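Local structure of mRNA export factor (Human herpesvirus 1, 4YXP) at residues 156-168 and 238-251. The protein regulates viral gene expression, inhibits host splicing and carries intronless viral mRNAs out of the nucleus, its C-terminal folded domain forming a homodimer. Sequence-based numbering, arbitrary orientation.
With ZN (zinc ion), chain D.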
# COMPACT_ATOMS: atom_id res chain seq x y z
N ARG B 156 4.95 -2.25 -0.46
CA ARG B 156 5.24 -3.64 -0.13
C ARG B 156 6.73 -3.97 -0.20
O ARG B 156 7.23 -4.78 0.58
CB ARG B 156 4.42 -4.57 -1.04
CG ARG B 156 2.93 -4.54 -0.70
CD ARG B 156 2.03 -5.11 -1.81
NE ARG B 156 0.62 -4.86 -1.49
CZ ARG B 156 -0.15 -5.68 -0.78
NH1 ARG B 156 0.32 -6.84 -0.32
NH2 ARG B 156 -1.42 -5.35 -0.53
N LEU B 157 7.46 -3.33 -1.11
CA LEU B 157 8.86 -3.70 -1.37
C LEU B 157 9.90 -2.77 -0.73
O LEU B 157 11.09 -3.07 -0.80
CB LEU B 157 9.11 -3.75 -2.88
CG LEU B 157 8.43 -4.88 -3.66
CD1 LEU B 157 8.64 -4.68 -5.15
CD2 LEU B 157 8.94 -6.25 -3.23
N ARG B 158 9.48 -1.68 -0.11
CA ARG B 158 10.43 -0.66 0.34
C ARG B 158 11.53 -1.22 1.26
O ARG B 158 12.71 -0.93 1.04
CB ARG B 158 9.70 0.50 1.03
CG ARG B 158 10.61 1.64 1.46
CD ARG B 158 9.83 2.80 2.07
NE ARG B 158 8.81 3.32 1.16
CZ ARG B 158 9.02 4.26 0.25
NH1 ARG B 158 10.22 4.81 0.10
NH2 ARG B 158 8.01 4.66 -0.53
N PRO B 159 11.17 -2.01 2.28
CA PRO B 159 12.23 -2.53 3.16
C PRO B 159 13.19 -3.49 2.46
O PRO B 159 14.39 -3.48 2.75
CB PRO B 159 11.45 -3.25 4.26
CG PRO B 159 10.10 -2.64 4.23
CD PRO B 159 9.83 -2.38 2.78
N PHE B 160 12.67 -4.31 1.55
CA PHE B 160 13.52 -5.21 0.77
C PHE B 160 14.48 -4.43 -0.11
O PHE B 160 15.67 -4.74 -0.18
CB PHE B 160 12.66 -6.14 -0.09
CG PHE B 160 13.45 -6.95 -1.07
CD1 PHE B 160 14.25 -8.00 -0.64
CD2 PHE B 160 13.39 -6.69 -2.43
CE1 PHE B 160 14.98 -8.75 -1.54
CE2 PHE B 160 14.11 -7.44 -3.34
CZ PHE B 160 14.91 -8.47 -2.89
N LEU B 161 13.96 -3.41 -0.78
CA LEU B 161 14.74 -2.67 -1.77
C LEU B 161 15.80 -1.78 -1.13
O LEU B 161 16.79 -1.44 -1.79
CB LEU B 161 13.81 -1.82 -2.64
CG LEU B 161 12.90 -2.62 -3.58
CD1 LEU B 161 11.92 -1.71 -4.26
CD2 LEU B 161 13.72 -3.39 -4.61
N GLN B 162 15.61 -1.40 0.13
CA GLN B 162 16.63 -0.63 0.83
C GLN B 162 17.95 -1.40 0.81
O GLN B 162 19.00 -0.83 0.52
CB GLN B 162 16.21 -0.34 2.28
CG GLN B 162 17.28 0.39 3.09
CD GLN B 162 16.76 0.92 4.41
OE1 GLN B 162 15.96 0.28 5.08
NE2 GLN B 162 17.21 2.12 4.78
N CYS B 163 17.88 -2.69 1.10
CA CYS B 163 19.07 -3.54 1.10
C CYS B 163 19.49 -3.93 -0.32
O CYS B 163 20.67 -3.87 -0.66
CB CYS B 163 18.82 -4.80 1.93
SG CYS B 163 20.30 -5.84 2.14
N TYR B 164 18.53 -4.32 -1.15
CA TYR B 164 18.83 -4.83 -2.49
C TYR B 164 19.48 -3.77 -3.39
O TYR B 164 20.47 -4.05 -4.06
CB TYR B 164 17.55 -5.35 -3.15
CG TYR B 164 17.72 -5.70 -4.62
CD1 TYR B 164 18.17 -6.95 -5.02
CD2 TYR B 164 17.40 -4.77 -5.61
CE1 TYR B 164 18.32 -7.26 -6.36
CE2 TYR B 164 17.54 -5.08 -6.95
CZ TYR B 164 18.00 -6.32 -7.32
OH TYR B 164 18.14 -6.63 -8.66
N LEU B 165 18.92 -2.57 -3.41
CA LEU B 165 19.44 -1.52 -4.28
C LEU B 165 20.85 -1.11 -3.85
O LEU B 165 21.69 -0.81 -4.70
CB LEU B 165 18.50 -0.30 -4.26
CG LEU B 165 17.15 -0.53 -4.94
CD1 LEU B 165 16.22 0.66 -4.71
CD2 LEU B 165 17.32 -0.78 -6.44
N LYS B 166 21.10 -1.11 -2.55
CA LYS B 166 22.42 -0.78 -2.04
C LYS B 166 23.46 -1.80 -2.49
O LYS B 166 24.61 -1.45 -2.78
CB LYS B 166 22.40 -0.70 -0.51
CG LYS B 166 22.75 0.67 0.04
CD LYS B 166 23.05 0.63 1.53
CE LYS B 166 24.35 -0.11 1.82
NZ LYS B 166 24.73 -0.06 3.26
N ALA B 167 23.07 -3.07 -2.55
CA ALA B 167 23.98 -4.14 -2.97
C ALA B 167 24.33 -4.01 -4.45
O ALA B 167 25.43 -4.38 -4.87
CB ALA B 167 23.36 -5.50 -2.69
N ARG B 168 23.40 -3.48 -5.23
CA ARG B 168 23.60 -3.34 -6.67
C ARG B 168 24.27 -2.01 -7.02
O ARG B 168 24.52 -1.73 -8.19
CB ARG B 168 22.27 -3.47 -7.41
CG ARG B 168 21.56 -4.80 -7.18
CD ARG B 168 22.51 -5.96 -7.42
NE ARG B 168 21.81 -7.24 -7.49
CZ ARG B 168 22.40 -8.40 -7.79
NH1 ARG B 168 23.71 -8.43 -8.03
NH2 ARG B 168 21.69 -9.52 -7.84
N ILE B 238 14.30 -11.74 -8.07
CA ILE B 238 15.29 -11.08 -7.22
C ILE B 238 14.95 -11.29 -5.75
O ILE B 238 15.83 -11.30 -4.90
CB ILE B 238 15.43 -9.58 -7.57
CG1 ILE B 238 14.14 -8.81 -7.29
CG2 ILE B 238 15.86 -9.41 -9.02
CD1 ILE B 238 14.31 -7.30 -7.38
N LEU B 239 13.66 -11.46 -5.45
CA LEU B 239 13.25 -11.79 -4.09
C LEU B 239 13.81 -13.16 -3.70
O LEU B 239 14.05 -13.43 -2.52
CB LEU B 239 11.72 -11.78 -3.97
CG LEU B 239 11.08 -10.39 -3.85
CD1 LEU B 239 9.58 -10.43 -4.10
CD2 LEU B 239 11.36 -9.79 -2.47
N ASP B 240 14.04 -14.00 -4.70
CA ASP B 240 14.62 -15.32 -4.46
C ASP B 240 16.15 -15.28 -4.35
O ASP B 240 16.73 -15.87 -3.44
CB ASP B 240 14.21 -16.29 -5.58
CG ASP B 240 14.74 -17.70 -5.35
OD1 ASP B 240 14.60 -18.21 -4.22
OD2 ASP B 240 15.28 -18.30 -6.31
N THR B 241 16.79 -14.58 -5.29
CA THR B 241 18.23 -14.69 -5.48
C THR B 241 19.08 -13.73 -4.63
O THR B 241 20.28 -13.97 -4.44
CB THR B 241 18.60 -14.45 -6.95
OG1 THR B 241 18.22 -13.12 -7.33
CG2 THR B 241 17.91 -15.46 -7.85
N HIS B 242 18.48 -12.65 -4.15
CA HIS B 242 19.23 -11.65 -3.39
C HIS B 242 19.89 -12.25 -2.15
O HIS B 242 20.99 -11.85 -1.76
CB HIS B 242 18.32 -10.48 -3.00
CG HIS B 242 18.92 -9.54 -2.00
ND1 HIS B 242 20.03 -8.77 -2.28
CD2 HIS B 242 18.56 -9.24 -0.73
CE1 HIS B 242 20.33 -8.04 -1.22
NE2 HIS B 242 19.46 -8.31 -0.27
N ARG B 243 19.22 -13.22 -1.54
CA ARG B 243 19.72 -13.84 -0.31
C ARG B 243 21.06 -14.54 -0.51
O ARG B 243 21.77 -14.83 0.46
CB ARG B 243 18.69 -14.84 0.24
CG ARG B 243 18.43 -16.04 -0.66
CD ARG B 243 17.14 -16.75 -0.27
NE ARG B 243 15.95 -15.94 -0.54
CZ ARG B 243 14.73 -16.20 -0.06
NH1 ARG B 243 14.53 -17.24 0.73
NH2 ARG B 243 13.72 -15.40 -0.37
N GLN B 244 21.42 -14.80 -1.77
CA GLN B 244 22.70 -15.44 -2.09
C GLN B 244 23.87 -14.46 -1.94
O GLN B 244 25.01 -14.88 -1.71
CB GLN B 244 22.68 -16.01 -3.51
CG GLN B 244 21.73 -17.18 -3.71
CD GLN B 244 21.79 -17.72 -5.13
OE1 GLN B 244 22.87 -17.84 -5.73
NE2 GLN B 244 20.63 -18.06 -5.68
N GLU B 245 23.59 -13.17 -2.08
CA GLU B 245 24.63 -12.15 -1.99
C GLU B 245 24.54 -11.35 -0.69
O GLU B 245 25.38 -10.49 -0.43
CB GLU B 245 24.55 -11.19 -3.19
CG GLU B 245 23.36 -10.23 -3.15
CD GLU B 245 23.25 -9.39 -4.40
OE1 GLU B 245 24.18 -9.42 -5.24
OE2 GLU B 245 22.22 -8.69 -4.56
N CYS B 246 23.52 -11.65 0.12
CA CYS B 246 23.25 -10.90 1.34
C CYS B 246 23.30 -11.82 2.57
O CYS B 246 22.64 -12.85 2.60
CB CYS B 246 21.88 -10.22 1.24
SG CYS B 246 21.42 -9.21 2.65
N SER B 247 24.08 -11.43 3.58
CA SER B 247 24.28 -12.28 4.75
C SER B 247 23.23 -12.04 5.85
O SER B 247 23.22 -12.73 6.87
CB SER B 247 25.68 -12.06 5.33
OG SER B 247 25.88 -10.71 5.71
N SER B 248 22.36 -11.06 5.65
CA SER B 248 21.38 -10.68 6.67
C SER B 248 20.24 -11.69 6.82
O SER B 248 19.52 -11.97 5.86
CB SER B 248 20.80 -9.30 6.37
OG SER B 248 19.72 -9.03 7.25
N ARG B 249 20.07 -12.19 8.04
CA ARG B 249 18.96 -13.07 8.37
C ARG B 249 17.60 -12.38 8.21
O ARG B 249 16.67 -12.95 7.63
CB ARG B 249 19.11 -13.58 9.80
CG ARG B 249 18.08 -14.61 10.21
CD ARG B 249 18.32 -15.09 11.64
NE ARG B 249 18.10 -14.02 12.61
CZ ARG B 249 16.91 -13.69 13.11
NH1 ARG B 249 15.82 -14.34 12.73
NH2 ARG B 249 16.82 -12.70 13.99
N VAL B 250 17.47 -11.16 8.72
CA VAL B 250 16.18 -10.48 8.71
C VAL B 250 15.80 -10.05 7.29
O VAL B 250 14.61 -9.99 6.96
CB VAL B 250 16.16 -9.27 9.67
CG1 VAL B 250 16.33 -9.73 11.12
CG2 VAL B 250 17.24 -8.25 9.31
N CYS B 251 16.78 -9.76 6.45
CA CYS B 251 16.49 -9.46 5.04
C CYS B 251 15.89 -10.69 4.36
O CYS B 251 14.92 -10.58 3.60
CB CYS B 251 17.74 -8.99 4.29
SG CYS B 251 17.44 -8.52 2.54
ZN ZN D . 19.64 -7.97 1.75
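C163, on helix 146-167, shares a zinc ion with H242, C246 and C251 and illustrates how a CHC2-type zinc finger can be closed by three ligands from one short segment and a fourth from a distant helix. The metal is held by three thiolate sulfurs and by H242 NE2, at 2.1 Å from the zinc. The imidazole is fixed at its other nitrogen as well: ND1 donates to E245 OE2 over 3.2 Å, close to the ring plane and onto the anti lone pair of the carboxylate, which would be expected to polarise the ring and strengthen NE2 as a zinc donor. With CG anti to the backbone N (chi1 168°), H242 brings its ring to the metal. Y164 turns its edge toward one imidazole face in an offset edge-to-face pair, ring planes 72° apart; C246 CB lies over the other face, and F160 approaches obliquely, its CE1 3.7 Å from H242 CD2.

Deeper in the fold the packing is tight and apolar. L239 CD2 sits almost exactly on the normal of the F160 ring, 3.5 Å from its centroid, and Y164 CB covers the opposite face. I238 CD1 makes a CH-pi contact over one face of Y164, 4.0 Å from the ring centroid, while the phenol OH is hydrogen-bonded to D187. Toward solvent the contact is looser. There E245 OE2, the acceptor for H242, lies 3.1 Å above the guanidinium centre of the poorly ordered R168, the two planes 65° apart. The salt bridge, NH1 to OE1 3.0 Å, is one of charge alone.

D240 bonds R34 of the second subunit, close to the dimer interface. Helix 188-204 backs Y164 through A189, F112 of helix 112-132 touches L157 and L239, and helix 249-259, its first turn capped by S248, packs A255 against F160.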